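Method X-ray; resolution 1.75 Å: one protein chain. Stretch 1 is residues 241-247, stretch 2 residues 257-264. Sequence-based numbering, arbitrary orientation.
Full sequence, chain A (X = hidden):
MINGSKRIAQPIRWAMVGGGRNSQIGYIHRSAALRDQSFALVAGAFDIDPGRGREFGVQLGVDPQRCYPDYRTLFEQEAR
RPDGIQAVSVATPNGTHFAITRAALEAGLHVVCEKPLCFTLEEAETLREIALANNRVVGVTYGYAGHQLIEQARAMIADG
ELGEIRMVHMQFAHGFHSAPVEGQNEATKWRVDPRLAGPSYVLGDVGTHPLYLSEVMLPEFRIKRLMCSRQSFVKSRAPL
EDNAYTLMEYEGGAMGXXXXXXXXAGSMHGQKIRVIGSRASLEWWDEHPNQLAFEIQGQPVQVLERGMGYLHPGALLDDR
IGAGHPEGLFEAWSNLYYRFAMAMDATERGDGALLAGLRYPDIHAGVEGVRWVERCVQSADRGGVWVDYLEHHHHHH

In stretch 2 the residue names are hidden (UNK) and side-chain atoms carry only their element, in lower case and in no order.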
# COMPACT_ATOMS: atom_id res chain seq x y z
N GLU A 241 -1.05 -11.88 30.41
CA GLU A 241 -0.42 -12.11 29.09
C GLU A 241 -0.31 -10.80 28.30
O GLU A 241 -1.28 -10.03 28.28
CB GLU A 241 -1.21 -13.19 28.33
CG GLU A 241 -2.51 -12.73 27.68
CD GLU A 241 -3.64 -12.30 28.59
OE1 GLU A 241 -3.64 -12.68 29.78
OE2 GLU A 241 -4.53 -11.58 28.11
N ASP A 242 0.82 -10.59 27.62
CA ASP A 242 0.98 -9.47 26.66
C ASP A 242 0.95 -10.00 25.22
O ASP A 242 1.13 -9.19 24.29
CB ASP A 242 2.22 -8.63 26.97
CG ASP A 242 3.51 -9.42 27.14
OD1 ASP A 242 3.57 -10.57 26.69
OD2 ASP A 242 4.44 -8.86 27.74
N ASN A 243 0.69 -11.29 25.06
CA ASN A 243 0.55 -11.94 23.73
C ASN A 243 -0.31 -13.18 23.90
O ASN A 243 -0.16 -13.86 24.92
CB ASN A 243 1.93 -12.29 23.17
CG ASN A 243 1.85 -12.61 21.69
OD1 ASN A 243 1.64 -11.72 20.88
ND2 ASN A 243 2.00 -13.88 21.35
N ALA A 244 -1.19 -13.46 22.94
CA ALA A 244 -2.00 -14.69 23.00
C ALA A 244 -2.47 -15.11 21.61
O ALA A 244 -2.69 -14.25 20.72
CB ALA A 244 -3.16 -14.48 23.94
N TYR A 245 -2.59 -16.43 21.44
CA TYR A 245 -3.18 -17.09 20.27
C TYR A 245 -4.43 -17.82 20.72
O TYR A 245 -4.31 -18.74 21.56
CB TYR A 245 -2.19 -18.07 19.63
CG TYR A 245 -0.87 -17.43 19.35
CD1 TYR A 245 -0.66 -16.73 18.18
CD2 TYR A 245 0.17 -17.51 20.27
CE1 TYR A 245 0.55 -16.12 17.92
CE2 TYR A 245 1.38 -16.89 20.03
CZ TYR A 245 1.58 -16.21 18.84
OH TYR A 245 2.77 -15.59 18.61
N THR A 246 -5.57 -17.47 20.15
CA THR A 246 -6.84 -18.19 20.39
C THR A 246 -7.28 -18.85 19.09
O THR A 246 -7.54 -18.14 18.11
CB THR A 246 -7.93 -17.29 20.96
OG1 THR A 246 -7.38 -16.63 22.09
CG2 THR A 246 -9.17 -18.08 21.31
N LEU A 247 -7.36 -20.17 19.10
CA LEU A 247 -7.89 -20.95 17.96
C LEU A 247 -9.27 -21.48 18.35
O LEU A 247 -9.43 -22.02 19.49
CB LEU A 247 -6.90 -22.06 17.60
CG LEU A 247 -7.25 -22.84 16.34
CD1 LEU A 247 -7.20 -21.95 15.11
CD2 LEU A 247 -6.30 -24.02 16.18
N UNK A 257 -9.42 -17.59 14.39
CA UNK A 257 -8.09 -17.36 14.99
C UNK A 257 -8.06 -15.92 15.48
O UNK A 257 -8.44 -15.04 14.69
c UNK A 257 -4.68 -17.37 13.12
c UNK A 257 -5.59 -17.28 14.33
c UNK A 257 -5.10 -18.20 15.44
c UNK A 257 -7.03 -17.61 13.92
N UNK A 258 -7.64 -15.72 16.73
CA UNK A 258 -7.44 -14.35 17.29
C UNK A 258 -6.00 -14.25 17.79
O UNK A 258 -5.60 -15.04 18.68
c UNK A 258 -8.42 -14.01 18.42
c UNK A 258 -8.29 -12.55 18.83
c UNK A 258 -9.86 -14.34 18.04
N UNK A 259 -5.24 -13.32 17.21
CA UNK A 259 -3.92 -12.93 17.73
C UNK A 259 -4.07 -11.63 18.52
O UNK A 259 -4.39 -10.60 17.91
c UNK A 259 -1.56 -12.34 17.08
c UNK A 259 0.45 -10.21 14.66
c UNK A 259 -0.98 -12.59 18.29
c UNK A 259 -0.63 -10.96 15.07
c UNK A 259 1.55 -10.02 15.51
c UNK A 259 -2.89 -12.82 16.60
c UNK A 259 0.48 -11.31 17.19
c UNK A 259 -0.63 -11.52 16.35
c UNK A 259 1.58 -10.56 16.78
n UNK A 259 0.24 -11.97 18.37
N UNK A 260 -3.91 -11.69 19.85
CA UNK A 260 -3.95 -10.53 20.78
C UNK A 260 -2.52 -10.18 21.18
O UNK A 260 -1.81 -11.09 21.62
c UNK A 260 -4.79 -10.85 22.00
o UNK A 260 -6.08 -11.32 21.65
N UNK A 261 -2.09 -8.92 21.03
CA UNK A 261 -0.69 -8.58 21.40
C UNK A 261 -0.52 -7.10 21.73
O UNK A 261 -1.15 -6.26 21.06
o UNK A 261 1.61 -8.95 20.78
c UNK A 261 0.27 -9.01 20.31
N UNK A 262 0.31 -6.81 22.72
CA UNK A 262 0.81 -5.46 23.03
C UNK A 262 2.33 -5.41 22.82
O UNK A 262 2.92 -4.37 23.11
c UNK A 262 0.43 -5.10 24.45
N UNK A 263 2.92 -6.48 22.27
CA UNK A 263 4.39 -6.61 22.09
C UNK A 263 4.74 -6.88 20.62
O UNK A 263 5.86 -7.35 20.33
c UNK A 263 4.95 -7.69 23.04
c UNK A 263 4.40 -9.07 22.74
c UNK A 263 4.68 -7.32 24.48
N UNK A 264 3.84 -6.54 19.69
CA UNK A 264 4.13 -6.62 18.24
C UNK A 264 4.94 -5.38 17.85
O UNK A 264 4.36 -4.42 17.29
c UNK A 264 2.85 -6.79 17.44
c UNK A 264 3.13 -6.88 15.96
o UNK A 264 4.26 -7.19 15.56
n UNK A 264 2.11 -6.62 15.15
O HOH W 1 -5.96 -14.12 21.27

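Position 257 carries four side-chain carbons, forked at the second. One carbon of the fork lies 4.3 Å from Leu-247 CD1, an apolar contact. A fork at the second carbon, not the first, separates leucine from isoleucine: Leu-257. Leu-257 CA approaches Thr-246 O at 3.3 Å in a CA-H...O contact.

Position 258 has three carbons, one carrying the other two. Its CB is 4.2 Å from Thr-246 CB, on the same face of the sheet. Branching at CB makes it Val-258. Its backbone pairs with Thr-246 in both directions: Val-258 N donates to Thr-246 O at 2.8 Å, and Thr-246 N donates to Val-258 O at 2.8 Å.

Position 259 has one carbon followed by fused five- and six-membered rings holding eight carbons and one nitrogen. The ring nitrogen lies 2.9 Å from Asn-243 OD1, which sits near the ring plane. This indole is Trp-259, and its NE1 donates the hydrogen bond. The five-membered ring lies at 7° to the Tyr-245 ring, with centroids 5.2 Å apart. The rings are nearly parallel but slid apart, so they barely overlap; Tyr-245 CE1 and Trp-259 CD1 are 3.9 Å apart.

Position 260 has one carbon and then one oxygen. Its CB is 4.4 Å from Ala-244 CB. The lone hydroxyl identifies Ser-260. Ala-244 N donates to Ser-260 O at 2.8 Å, and Ser-260 N to Ala-244 O at 3.0 Å. Water 1 joins Ser-260 OG (2.8 Å) to Thr-246 OG1 (3.0 Å) and donates to Val-258 O (2.8 Å).

Position 261 also has one carbon and one oxygen. The oxygen lies 2.8 Å from Asn-243 OD1. This is Ser-261, and its OG donates that hydrogen bond.

Position 262 has a single carbon. Its backbone N donates to Asp-242 O at 3.0 Å, beyond the last paired strand residues. It is Ala-262.

Position 263 has three carbons, again forked at the first. One branch carbon packs 3.6 Å from Asp-242 CG. Hence Val-263. Val-263 N donates to Ser-261 OG at 3.2 Å.

Position 264 has two carbons, the second bearing one oxygen and one nitrogen. It does not touch stretch 1. This amide is Asn-264.

The contact is an antiparallel strand pair. Hydrogen-bonded pairs at Ala-244 and Thr-246 alternate with non-hydrogen-bonded pairs at Asn-243, Tyr-245 and Leu-247. On the face of Asn-243, Tyr-245 and Leu-247, one amide oxygen accepts from both Trp-259 and Ser-261, while the aromatic and leucine pairs add apolar packing. On the face of Ala-244 and Thr-246, water 1 links side chains of both strands.

Stretch 2, residues 257-264: LVWSSAVN
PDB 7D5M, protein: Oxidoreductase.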